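Local coordinates for beta-L-arabinobiosidase (Bacteroides thetaiotaomicron, PDB 5MQR), which is a glycoside hydrolase that probably removes L-arabinofuranose-containing units from complex plant pectin, at residues 238-243 against 292-297; 276-279 against 283-286; 642-647 against 688-693; 714-719 against 726-731; 126-131 against 183-188. One frame throughout, in Å; residues are numbered along the deposited sequence.

Interaction 1. Residues 238-243 against 292-297; sequences NPLYMM and HTWAEP
The His292 imidazole carries Pro239 CG over one face, and the Trp294 indole has Met243 CE over one of its own. Pro239 CG stands 3.9 Å from the centroid of the His292 ring and 14° off the normal, a CH-pi contact. The selenomethionine Met243 puts its methyl CE 3.8 Å from the centroid of the five-membered ring of Trp294, nearest to NE1 (3.4 Å), while SE lies oblique to the same ring at 4.5 Å from its centroid. The bent Met243 chain, with chi2 -63° and chi3 -78°, carries CE over the indole. At the indole edge, near its plane, Leu240 CD2 approaches Trp294 CZ2 to 4.3 Å. Phe265 meets Trp294 at a steep angle, and Trp294 NE1 gives a weak hydrogen bond to Gly291 O. Asn238 N-caps the helix, OD1 accepting a weak bond from Leu240 N at 3.0 Å. CH-pi and Met-aromatic contacts thus seat the N-capped short helix on the loop between strands 283-287 and 299-300, the last connection of a four-stranded antiparallel sheet of the kind that forms a beta-propeller blade.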
# COMPACT_ATOMS: atom_id res chain seq x y z
N ASN A 238 22.08 33.36 -1.26
CA ASN A 238 21.69 31.98 -1.25
C ASN A 238 22.19 31.28 -2.52
O ASN A 238 21.65 31.48 -3.61
CB ASN A 238 20.17 31.88 -1.14
CG ASN A 238 19.71 30.47 -0.86
OD1 ASN A 238 20.24 29.51 -1.39
ND2 ASN A 238 18.72 30.35 0.01
N PRO A 239 23.22 30.43 -2.39
CA PRO A 239 23.79 29.78 -3.58
C PRO A 239 22.81 28.92 -4.36
O PRO A 239 22.95 28.83 -5.57
CB PRO A 239 24.92 28.92 -3.02
CG PRO A 239 24.52 28.66 -1.61
CD PRO A 239 23.85 29.93 -1.15
N LEU A 240 21.83 28.33 -3.69
CA LEU A 240 20.78 27.57 -4.37
C LEU A 240 19.97 28.43 -5.37
O LEU A 240 19.48 27.91 -6.38
CB LEU A 240 19.84 26.90 -3.38
CG LEU A 240 20.48 25.92 -2.40
CD1 LEU A 240 19.37 25.28 -1.59
CD2 LEU A 240 21.31 24.86 -3.11
N TYR A 241 19.82 29.71 -5.07
CA TYR A 241 19.18 30.65 -5.98
C TYR A 241 20.14 31.12 -7.08
O TYR A 241 19.72 31.28 -8.22
CB TYR A 241 18.53 31.81 -5.20
CG TYR A 241 17.21 31.37 -4.61
CD1 TYR A 241 17.16 30.52 -3.49
CD2 TYR A 241 16.01 31.72 -5.21
CE1 TYR A 241 15.94 30.09 -2.98
CE2 TYR A 241 14.79 31.30 -4.71
CZ TYR A 241 14.76 30.48 -3.60
OH TYR A 241 13.52 30.06 -3.14
N MSE A 242 21.42 31.30 -6.77
CA MSE A 242 22.41 31.69 -7.81
C MSE A 242 22.58 30.59 -8.85
O MSE A 242 22.72 30.88 -10.05
CB MSE A 242 23.74 32.11 -7.21
CG MSE A 242 23.63 33.27 -6.23
SE MSE A 242 22.87 34.84 -7.10
CE MSE A 242 20.99 34.62 -6.58
N MSE A 243 22.48 29.33 -8.43
CA MSE A 243 22.50 28.19 -9.36
C MSE A 243 21.39 28.23 -10.38
O MSE A 243 21.51 27.60 -11.44
CB MSE A 243 22.36 26.86 -8.63
CG MSE A 243 23.57 26.53 -7.76
SE MSE A 243 25.22 26.31 -8.80
CE MSE A 243 24.77 24.50 -9.43
N HIS A 292 27.37 25.56 -2.31
CA HIS A 292 28.52 26.36 -2.78
C HIS A 292 29.42 25.56 -3.74
O HIS A 292 30.01 26.15 -4.66
CB HIS A 292 29.37 26.90 -1.61
CG HIS A 292 28.65 27.89 -0.74
ND1 HIS A 292 28.46 29.20 -1.10
CD2 HIS A 292 28.08 27.74 0.48
CE1 HIS A 292 27.80 29.83 -0.14
NE2 HIS A 292 27.56 28.96 0.83
N THR A 293 29.58 24.24 -3.51
CA THR A 293 30.38 23.36 -4.38
C THR A 293 29.65 22.05 -4.66
O THR A 293 28.86 21.56 -3.84
CB THR A 293 31.78 23.03 -3.82
OG1 THR A 293 31.64 22.24 -2.64
CG2 THR A 293 32.58 24.30 -3.50
N TRP A 294 29.93 21.49 -5.84
CA TRP A 294 29.17 20.37 -6.40
C TRP A 294 30.10 19.28 -6.89
O TRP A 294 31.17 19.57 -7.39
CB TRP A 294 28.28 20.88 -7.54
CG TRP A 294 27.20 21.79 -7.02
CD1 TRP A 294 27.25 23.17 -6.93
CD2 TRP A 294 25.93 21.41 -6.49
NE1 TRP A 294 26.09 23.65 -6.38
CE2 TRP A 294 25.27 22.59 -6.10
CE3 TRP A 294 25.29 20.18 -6.29
CZ2 TRP A 294 24.00 22.59 -5.54
CZ3 TRP A 294 24.03 20.18 -5.73
CH2 TRP A 294 23.39 21.39 -5.38
N ALA A 295 29.69 18.04 -6.70
CA ALA A 295 30.52 16.91 -7.08
C ALA A 295 30.62 16.82 -8.61
O ALA A 295 29.62 16.97 -9.31
CB ALA A 295 30.00 15.61 -6.49
N GLU A 296 31.85 16.64 -9.08
CA GLU A 296 32.20 16.33 -10.46
C GLU A 296 32.55 14.82 -10.56
O GLU A 296 32.85 14.17 -9.54
CB GLU A 296 33.39 17.18 -10.91
CG GLU A 296 33.17 18.71 -10.81
CD GLU A 296 32.29 19.30 -11.93
OE1 GLU A 296 31.77 18.53 -12.78
OE2 GLU A 296 32.11 20.55 -11.99
N PRO A 297 32.44 14.22 -11.76
CA PRO A 297 31.87 14.84 -12.97
C PRO A 297 30.32 14.87 -12.90
O PRO A 297 29.72 14.03 -12.22
CB PRO A 297 32.34 13.87 -14.07
CG PRO A 297 32.39 12.51 -13.37
CD PRO A 297 32.45 12.74 -11.87

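Interaction 2. Residues 276-279 against 283-286; sequences ASLW and LTSI
Ser277 and Ser285 face each other as a hydrogen-bonded pair on one side of an antiparallel hairpin, whereas Ala276, Leu278, Thr284 and Ile286 project from the other side. Ser277 N donates to Ser285 O at 3.0 Å, from well above the carbonyl plane; the return bond from Ser285 N to Ser277 O is weak at 3.3 Å. Ser277 OG, placed between its own backbone N and carbonyl carbon (chi1 63°), hangs over the neighbouring strand and takes a second weak bond from Ser285 N. Ser285 OG, anti to its own N, hydrogen-bonds Ala295 O beyond the hairpin. On the opposite side Leu278 and Thr284 run alongside each other in the same direction, with Leu278 CD2 3.8 Å from Thr284 OG1. That hydroxyl swings back to the first strand and donates to Ser277 O at 2.6 Å, meeting it almost end-on (C=O...O 174°). Farther along, Ala276 CB touches Ile286 CD1. At the turn end of the hairpin, Trp279 N donates to Leu283 O at 3.0 Å; the indole lays one face over Ser277 CB, and its edge runs along the backbone of Leu283 and Thr284, with Trp279 CE3 3.9 Å from Leu283 CB. Tyr262 and Phe265 adjoin the same indole. Chemically, Ser277 O gathers one short side-chain bond and one weak backbone bond; the Thr284 hydroxyl is the stronger of these two donors and adds a side-chain link between the strands beside the weak backbone one.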
# COMPACT_ATOMS: atom_id res chain seq x y z
N ALA A 276 20.88 17.15 -3.27
CA ALA A 276 20.93 16.53 -4.58
C ALA A 276 20.35 17.50 -5.60
O ALA A 276 19.30 18.08 -5.35
CB ALA A 276 20.13 15.24 -4.61
N SER A 277 21.02 17.65 -6.75
CA SER A 277 20.58 18.53 -7.83
C SER A 277 20.18 17.77 -9.08
O SER A 277 20.66 16.65 -9.34
CB SER A 277 21.69 19.53 -8.19
OG SER A 277 22.84 18.87 -8.70
N LEU A 278 19.33 18.42 -9.86
CA LEU A 278 18.88 17.96 -11.16
C LEU A 278 18.86 19.15 -12.12
O LEU A 278 18.59 20.30 -11.73
CB LEU A 278 17.48 17.33 -11.11
CG LEU A 278 17.41 15.98 -10.39
CD1 LEU A 278 16.00 15.62 -9.96
CD2 LEU A 278 17.98 14.86 -11.25
N TRP A 279 19.18 18.85 -13.37
CA TRP A 279 19.10 19.79 -14.45
C TRP A 279 18.45 19.07 -15.63
O TRP A 279 18.18 17.86 -15.56
CB TRP A 279 20.51 20.20 -14.84
CG TRP A 279 21.33 21.02 -13.86
CD1 TRP A 279 21.34 22.40 -13.74
CD2 TRP A 279 22.34 20.54 -12.97
NE1 TRP A 279 22.26 22.78 -12.80
CE2 TRP A 279 22.90 21.66 -12.32
CE3 TRP A 279 22.82 19.26 -12.64
CZ2 TRP A 279 23.92 21.55 -11.36
CZ3 TRP A 279 23.83 19.14 -11.69
CH2 TRP A 279 24.37 20.29 -11.06
N LEU A 283 20.87 15.55 -15.85
CA LEU A 283 22.19 15.73 -15.24
C LEU A 283 21.97 15.90 -13.72
O LEU A 283 20.94 16.43 -13.26
CB LEU A 283 22.97 16.92 -15.80
CG LEU A 283 23.36 16.90 -17.29
CD1 LEU A 283 24.09 18.17 -17.68
CD2 LEU A 283 24.21 15.72 -17.68
N THR A 284 22.91 15.40 -12.95
CA THR A 284 22.70 15.33 -11.51
C THR A 284 24.01 15.40 -10.74
O THR A 284 25.05 14.96 -11.21
CB THR A 284 21.86 14.11 -11.16
OG1 THR A 284 21.43 14.19 -9.79
CG2 THR A 284 22.65 12.83 -11.41
N SER A 285 23.93 15.99 -9.55
CA SER A 285 25.07 16.09 -8.65
C SER A 285 24.62 16.14 -7.19
O SER A 285 23.44 15.87 -6.85
CB SER A 285 25.93 17.31 -9.01
OG SER A 285 27.08 17.37 -8.20
N ILE A 286 25.60 16.39 -6.33
CA ILE A 286 25.42 16.42 -4.88
C ILE A 286 26.29 17.52 -4.33
O ILE A 286 27.39 17.75 -4.84
CB ILE A 286 25.91 15.12 -4.22
CG1 ILE A 286 25.20 13.89 -4.76
CG2 ILE A 286 25.74 15.20 -2.70
CD1 ILE A 286 23.83 13.61 -4.20

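Interaction 3. Residues 642-647 against 688-693; sequences VQAIPN and VGYGMT
Gln643 and Thr693 bury the most surface here and are joined by a single hydrogen bond: Gln643 NE2 donates to Thr693 OG1 at 3.2 Å, with an N-H...O angle of 154°. Gln643 runs out extended beyond CG (chi2 -162°), which brings its amide to the threonine with OG1 close to the amide plane. Thr693 CG2 lies against the same amide, 3.9 Å from both NE2 and OE1 of Gln643, so the group is met by a hydroxyl and by a methyl. Each of the two bonded atoms has a second partner: Gln643 NE2 also bonds Lys681 O, and Thr693 OG1 bonds His682 ND1. The amide nitrogen therefore bridges two neighbouring chain segments, while the hydroxyl is gripped twice, an arrangement that would limit its rotation.

Tyr690 supplies the apolar part. Its ring is approached at the edge by Ala644 CB, which comes within 4.2 Å of CE1, and its side chain packs on Ile683, as does that of Ile645. Ala644 bonds Ile683 through the backbone, while the backbone pairs Gly691 with Lys684 and Thr693 with His682 hold the hairpin itself. The loop leading into helix 647-657 is thereby fastened to a small two-stranded antiparallel beta hairpin, 683-684 with 691-692, that lies between helices 666-680 and 712-719 in the chain.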
# COMPACT_ATOMS: atom_id res chain seq x y z
N VAL A 642 -2.60 -39.78 -0.38
CA VAL A 642 -3.56 -38.80 -0.87
C VAL A 642 -4.86 -38.91 -0.10
O VAL A 642 -5.45 -39.97 -0.04
CB VAL A 642 -3.86 -39.03 -2.36
CG1 VAL A 642 -4.91 -38.02 -2.88
CG2 VAL A 642 -2.57 -38.95 -3.19
N GLN A 643 -5.33 -37.80 0.48
CA GLN A 643 -6.62 -37.78 1.15
C GLN A 643 -7.57 -36.89 0.35
O GLN A 643 -7.59 -37.00 -0.88
CB GLN A 643 -6.43 -37.46 2.63
CG GLN A 643 -5.64 -38.58 3.33
CD GLN A 643 -5.77 -38.60 4.85
OE1 GLN A 643 -5.94 -39.66 5.43
NE2 GLN A 643 -5.67 -37.42 5.50
N ALA A 644 -8.37 -36.03 0.97
CA ALA A 644 -9.44 -35.34 0.23
C ALA A 644 -8.93 -34.35 -0.82
O ALA A 644 -9.60 -34.09 -1.79
CB ALA A 644 -10.38 -34.62 1.18
N ILE A 645 -7.77 -33.74 -0.58
CA ILE A 645 -7.25 -32.69 -1.43
C ILE A 645 -5.86 -33.12 -1.89
O ILE A 645 -4.87 -32.93 -1.16
CB ILE A 645 -7.25 -31.35 -0.71
CG1 ILE A 645 -8.70 -30.95 -0.41
CG2 ILE A 645 -6.64 -30.26 -1.58
CD1 ILE A 645 -8.80 -30.06 0.78
N PRO A 646 -5.79 -33.74 -3.09
CA PRO A 646 -4.51 -34.14 -3.66
C PRO A 646 -3.59 -32.94 -3.88
O PRO A 646 -4.08 -31.81 -3.94
CB PRO A 646 -4.90 -34.76 -5.00
CG PRO A 646 -6.33 -35.14 -4.84
CD PRO A 646 -6.89 -34.03 -4.03
N ASN A 647 -2.29 -33.20 -3.98
CA ASN A 647 -1.29 -32.19 -4.31
C ASN A 647 -1.69 -31.40 -5.56
O ASN A 647 -1.47 -30.20 -5.62
CB ASN A 647 0.09 -32.80 -4.53
CG ASN A 647 0.85 -33.11 -3.25
OD1 ASN A 647 0.40 -32.86 -2.14
ND2 ASN A 647 2.03 -33.67 -3.41
N VAL A 688 -19.48 -39.36 7.27
CA VAL A 688 -20.17 -38.30 8.02
C VAL A 688 -19.64 -36.88 7.77
O VAL A 688 -19.98 -35.95 8.49
CB VAL A 688 -20.18 -38.60 9.52
CG1 VAL A 688 -20.95 -39.90 9.75
CG2 VAL A 688 -18.76 -38.68 10.10
N GLY A 689 -18.84 -36.69 6.73
CA GLY A 689 -18.23 -35.41 6.43
C GLY A 689 -16.73 -35.43 6.71
O GLY A 689 -16.17 -36.46 7.06
N TYR A 690 -16.11 -34.27 6.54
CA TYR A 690 -14.67 -34.17 6.68
C TYR A 690 -14.19 -34.47 8.09
O TYR A 690 -14.85 -34.10 9.06
CB TYR A 690 -14.17 -32.78 6.27
CG TYR A 690 -14.37 -32.39 4.81
CD1 TYR A 690 -13.70 -33.07 3.78
CD2 TYR A 690 -15.16 -31.29 4.46
CE1 TYR A 690 -13.82 -32.67 2.45
CE2 TYR A 690 -15.31 -30.91 3.13
CZ TYR A 690 -14.64 -31.60 2.13
OH TYR A 690 -14.78 -31.23 0.82
N GLY A 691 -13.06 -35.18 8.15
CA GLY A 691 -12.31 -35.43 9.36
C GLY A 691 -10.94 -34.81 9.21
O GLY A 691 -10.57 -34.43 8.09
N MSE A 692 -10.22 -34.67 10.33
CA MSE A 692 -8.82 -34.21 10.34
C MSE A 692 -7.94 -35.21 11.05
O MSE A 692 -8.07 -35.44 12.27
CB MSE A 692 -8.64 -32.81 10.92
CG MSE A 692 -7.18 -32.39 10.95
SE MSE A 692 -7.01 -30.43 10.99
CE MSE A 692 -7.24 -29.97 9.08
N THR A 693 -7.00 -35.78 10.29
CA THR A 693 -6.02 -36.71 10.80
C THR A 693 -4.82 -36.03 11.48
O THR A 693 -4.62 -34.80 11.37
CB THR A 693 -5.49 -37.59 9.65
OG1 THR A 693 -5.04 -36.75 8.59
CG2 THR A 693 -6.59 -38.51 9.10

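Interaction 4. Residues 714-719 against 726-731; sequences HHIYES and KYLDQI
Leu728 reaches out from its helix and wedges its two methyls against the last turn of helix 712-719. Its CG lies opposite the backbone N (chi1 -169°), a torsion that carries the isobutyl group straight across to the neighbouring helix. CD2 lies against the end of that helix, 3.7 Å from Ser719 C and 4.0 Å from Ser719 CB. CD1 sits 4.1 Å from Ser719 CB and 4.2 Å from Ile716 CG1, so the leucine bridges residues about one turn apart.

The two helices follow each other in the chain through a short loop and run roughly antiparallel within the MGH1-like domain, whose relatives in the six-hairpin glycosidase superfamily fold as alpha/alpha toroids. Ser719 turns its hydroxyl back along its own helix: with chi1 -57°, OG donates to His715 O at 2.7 Å. The same carbonyl also accepts Ser719 N at 2.9 Å, the two donors arriving from opposite faces of its plane. Thus the hydroxyl is satisfied inside its helix, while CB is the part of the serine side chain that meets Leu728. Ile716 packs also on Ala757 of helix 754-765, and Leu728 touches Arg761 of that helix. Met692 of the preceding hairpin lies against Ser719, His715 and Ile731.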
# COMPACT_ATOMS: atom_id res chain seq x y z
N HIS A 714 -4.86 -28.12 18.92
CA HIS A 714 -3.97 -27.57 17.89
C HIS A 714 -4.66 -27.52 16.52
O HIS A 714 -4.53 -26.51 15.83
CB HIS A 714 -2.68 -28.40 17.75
CG HIS A 714 -1.72 -28.28 18.90
ND1 HIS A 714 -1.41 -27.08 19.50
CD2 HIS A 714 -0.96 -29.22 19.51
CE1 HIS A 714 -0.50 -27.28 20.44
NE2 HIS A 714 -0.21 -28.57 20.47
N HIS A 715 -5.35 -28.60 16.13
CA HIS A 715 -6.05 -28.64 14.83
C HIS A 715 -7.02 -27.48 14.67
O HIS A 715 -7.08 -26.85 13.62
CB HIS A 715 -6.79 -29.96 14.59
CG HIS A 715 -5.89 -31.16 14.54
ND1 HIS A 715 -6.36 -32.44 14.70
CD2 HIS A 715 -4.54 -31.26 14.41
CE1 HIS A 715 -5.34 -33.28 14.63
NE2 HIS A 715 -4.22 -32.59 14.45
N ILE A 716 -7.76 -27.18 15.73
CA ILE A 716 -8.75 -26.12 15.69
C ILE A 716 -8.07 -24.76 15.70
O ILE A 716 -8.47 -23.86 14.96
CB ILE A 716 -9.76 -26.24 16.84
CG1 ILE A 716 -10.56 -27.54 16.67
CG2 ILE A 716 -10.70 -25.05 16.87
CD1 ILE A 716 -11.30 -27.99 17.90
N TYR A 717 -7.06 -24.59 16.56
CA TYR A 717 -6.34 -23.31 16.64
C TYR A 717 -5.67 -22.95 15.30
O TYR A 717 -5.64 -21.78 14.91
CB TYR A 717 -5.32 -23.28 17.78
CG TYR A 717 -5.82 -22.71 19.12
CD1 TYR A 717 -6.63 -23.44 19.98
CD2 TYR A 717 -5.41 -21.43 19.54
CE1 TYR A 717 -7.04 -22.91 21.19
CE2 TYR A 717 -5.81 -20.91 20.75
CZ TYR A 717 -6.63 -21.64 21.57
OH TYR A 717 -7.04 -21.06 22.77
N GLU A 718 -5.14 -23.95 14.60
CA GLU A 718 -4.54 -23.72 13.29
C GLU A 718 -5.59 -23.52 12.22
O GLU A 718 -5.49 -22.59 11.42
CB GLU A 718 -3.63 -24.86 12.88
CG GLU A 718 -2.72 -24.56 11.68
CD GLU A 718 -1.40 -23.90 12.08
OE1 GLU A 718 -1.33 -23.29 13.18
OE2 GLU A 718 -0.41 -24.01 11.31
N SER A 719 -6.58 -24.40 12.19
CA SER A 719 -7.54 -24.43 11.10
C SER A 719 -8.58 -23.32 11.16
O SER A 719 -9.30 -23.11 10.19
CB SER A 719 -8.24 -25.78 11.04
OG SER A 719 -7.29 -26.82 10.90
N LYS A 726 -16.54 -24.71 5.78
CA LYS A 726 -17.09 -26.07 5.72
C LYS A 726 -16.14 -27.14 6.26
O LYS A 726 -16.61 -28.09 6.85
CB LYS A 726 -17.60 -26.44 4.32
CG LYS A 726 -16.50 -26.69 3.30
CD LYS A 726 -17.08 -27.02 1.92
CE LYS A 726 -15.94 -27.32 0.96
NZ LYS A 726 -16.38 -27.44 -0.45
N TYR A 727 -14.83 -26.96 6.09
CA TYR A 727 -13.82 -27.94 6.53
C TYR A 727 -13.84 -28.12 8.04
O TYR A 727 -14.07 -29.23 8.56
CB TYR A 727 -12.39 -27.58 6.03
CG TYR A 727 -12.35 -27.47 4.52
CD1 TYR A 727 -12.48 -28.61 3.72
CD2 TYR A 727 -12.28 -26.23 3.89
CE1 TYR A 727 -12.49 -28.53 2.33
CE2 TYR A 727 -12.32 -26.12 2.51
CZ TYR A 727 -12.42 -27.27 1.73
OH TYR A 727 -12.44 -27.18 0.39
N LEU A 728 -13.59 -27.03 8.75
CA LEU A 728 -13.54 -27.07 10.19
C LEU A 728 -14.93 -27.32 10.85
O LEU A 728 -15.02 -27.99 11.88
CB LEU A 728 -12.89 -25.80 10.73
CG LEU A 728 -12.54 -25.84 12.22
CD1 LEU A 728 -11.75 -27.09 12.63
CD2 LEU A 728 -11.77 -24.57 12.52
N ASP A 729 -16.00 -26.82 10.24
CA ASP A 729 -17.36 -27.15 10.70
C ASP A 729 -17.54 -28.68 10.80
O ASP A 729 -17.95 -29.20 11.82
CB ASP A 729 -18.42 -26.61 9.74
CG ASP A 729 -18.70 -25.12 9.86
OD1 ASP A 729 -18.21 -24.37 10.73
OD2 ASP A 729 -19.49 -24.70 9.00
N GLN A 730 -17.20 -29.36 9.71
CA GLN A 730 -17.34 -30.80 9.58
C GLN A 730 -16.37 -31.59 10.44
O GLN A 730 -16.77 -32.57 11.09
CB GLN A 730 -17.25 -31.21 8.10
CG GLN A 730 -18.48 -30.78 7.30
CD GLN A 730 -18.47 -31.20 5.85
OE1 GLN A 730 -18.03 -32.31 5.49
NE2 GLN A 730 -18.97 -30.33 4.99
N ILE A 731 -15.10 -31.15 10.47
CA ILE A 731 -14.07 -31.77 11.31
C ILE A 731 -14.49 -31.85 12.76
O ILE A 731 -14.34 -32.90 13.38
CB ILE A 731 -12.72 -31.02 11.21
CG1 ILE A 731 -12.05 -31.32 9.86
CG2 ILE A 731 -11.76 -31.41 12.32
CD1 ILE A 731 -11.08 -30.23 9.42

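Interaction 5. Residues 126-131 against 183-188; sequences YKVPDG and NGIGRV
Ile185 meets Tyr126 at a classic beta bulge, where Ile185 and Gly186 both lie opposite Tyr169 on the adjoining strand of a four-stranded propeller-type sheet. The CB of Ile185 points toward the 126-131 loop and splits into two branches. CG2 lies 4.0 Å from Tyr126 CE1 and 4.2 Å from Tyr126 OH, running along the outer part of the ring. The other branch continues through CG1, which sits beside the backbone N (chi1 -65°), and with an extended chi2 of 162° drives CD1 to the tip. There CD1 approaches Tyr126 CD1 at 3.8 Å and CE1 of the same ring at 3.9 Å. The approach is oblique, and the ring atoms it meets are CD1 and CE1. Tyr169 meets the same tyrosine ring, and Tyr126 OH is held by a hydrogen bond to Asp216 N, which anchors the far end of the phenol. Thus the loop after strand 120-123 is packed by purely apolar contact onto the entry to strand 186-192. Val128 closes the side of the tip, its CG2 standing 4.3 Å from Ile185 CD1.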
# COMPACT_ATOMS: atom_id res chain seq x y z
N TYR A 126 9.22 45.21 -21.52
CA TYR A 126 10.33 46.11 -21.20
C TYR A 126 11.03 46.53 -22.47
O TYR A 126 11.29 45.72 -23.34
CB TYR A 126 11.30 45.39 -20.27
CG TYR A 126 12.42 46.24 -19.70
CD1 TYR A 126 13.57 46.55 -20.47
CD2 TYR A 126 12.37 46.73 -18.38
CE1 TYR A 126 14.59 47.34 -19.96
CE2 TYR A 126 13.40 47.51 -17.86
CZ TYR A 126 14.51 47.82 -18.65
OH TYR A 126 15.53 48.57 -18.15
N LYS A 127 11.36 47.82 -22.58
CA LYS A 127 12.06 48.36 -23.74
C LYS A 127 13.53 48.06 -23.73
O LYS A 127 14.23 48.49 -22.84
CB LYS A 127 11.88 49.87 -23.83
CG LYS A 127 10.57 50.25 -24.48
CD LYS A 127 10.03 51.64 -24.10
CE LYS A 127 8.52 51.56 -23.80
NZ LYS A 127 7.78 52.81 -24.14
N VAL A 128 14.00 47.33 -24.74
CA VAL A 128 15.43 47.20 -24.99
C VAL A 128 15.89 48.59 -25.43
O VAL A 128 15.22 49.19 -26.28
CB VAL A 128 15.73 46.19 -26.12
CG1 VAL A 128 17.23 46.09 -26.37
CG2 VAL A 128 15.15 44.82 -25.78
N PRO A 129 16.99 49.13 -24.86
CA PRO A 129 17.35 50.49 -25.30
C PRO A 129 17.71 50.54 -26.80
O PRO A 129 18.41 49.66 -27.30
CB PRO A 129 18.55 50.88 -24.40
CG PRO A 129 18.72 49.80 -23.41
CD PRO A 129 17.93 48.60 -23.85
N ASP A 130 17.18 51.55 -27.49
CA ASP A 130 17.55 51.85 -28.88
C ASP A 130 19.07 51.95 -28.98
O ASP A 130 19.69 52.70 -28.21
CB ASP A 130 16.90 53.18 -29.33
CG ASP A 130 15.40 53.06 -29.67
OD1 ASP A 130 14.79 51.98 -29.58
OD2 ASP A 130 14.81 54.09 -30.05
N GLY A 131 19.68 51.18 -29.89
CA GLY A 131 21.13 51.19 -30.09
C GLY A 131 21.87 50.00 -29.50
O GLY A 131 23.08 49.89 -29.65
N ASN A 183 24.08 38.33 -22.47
CA ASN A 183 24.15 39.72 -22.93
C ASN A 183 22.78 40.38 -22.76
O ASN A 183 22.51 41.39 -23.41
CB ASN A 183 24.58 39.81 -24.40
CG ASN A 183 25.83 38.99 -24.72
OD1 ASN A 183 25.80 38.12 -25.59
ND2 ASN A 183 26.90 39.25 -24.03
N GLY A 184 21.94 39.82 -21.87
CA GLY A 184 20.62 40.38 -21.59
C GLY A 184 20.67 41.68 -20.79
O GLY A 184 21.69 42.37 -20.75
N ILE A 185 19.55 42.03 -20.18
CA ILE A 185 19.41 43.31 -19.50
C ILE A 185 19.61 43.10 -18.01
O ILE A 185 20.51 43.69 -17.41
CB ILE A 185 18.04 43.93 -19.77
CG1 ILE A 185 17.93 44.28 -21.25
CG2 ILE A 185 17.84 45.19 -18.94
CD1 ILE A 185 16.51 44.48 -21.72
N GLY A 186 18.77 42.27 -17.41
CA GLY A 186 18.89 42.00 -15.99
C GLY A 186 17.68 41.35 -15.36
O GLY A 186 16.67 41.10 -16.01
N ARG A 187 17.79 41.12 -14.05
CA ARG A 187 16.78 40.44 -13.31
C ARG A 187 16.05 41.40 -12.39
O ARG A 187 16.66 42.24 -11.75
CB ARG A 187 17.41 39.32 -12.52
CG ARG A 187 16.39 38.24 -12.18
CD ARG A 187 17.05 37.09 -11.51
NE ARG A 187 17.99 36.43 -12.41
CZ ARG A 187 17.72 35.37 -13.18
NH1 ARG A 187 16.51 34.80 -13.21
NH2 ARG A 187 18.70 34.88 -13.94
N VAL A 188 14.73 41.24 -12.33
CA VAL A 188 13.87 42.12 -11.55
C VAL A 188 13.14 41.31 -10.50
O VAL A 188 12.98 40.10 -10.62
CB VAL A 188 12.83 42.88 -12.40
CG1 VAL A 188 13.53 43.83 -13.35
CG2 VAL A 188 11.90 41.93 -13.17

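How the interactions relate
From the N terminus, interaction 5 comes first, closing a loop that spans strands 148-157 and 163-170 and ties the loop after strand 120-123 to the next propeller-type sheet. Interaction 1 joins a short helix to the 292-297 loop; interaction 2, a tight hairpin, nests inside it, and the two touch where Ala295 pairs with Ser285 and Ile286. Far along the chain, beyond its centre, interaction 3 closes a loop holding helices 647-657 and 666-680 and ties residues 642-647 to strand 691-692. Interaction 4 closes a short loop between helices 712-719 and 726-737; Gln730 OE1, bonded to Tyr690 N, links it to interaction 3. No two loops cross.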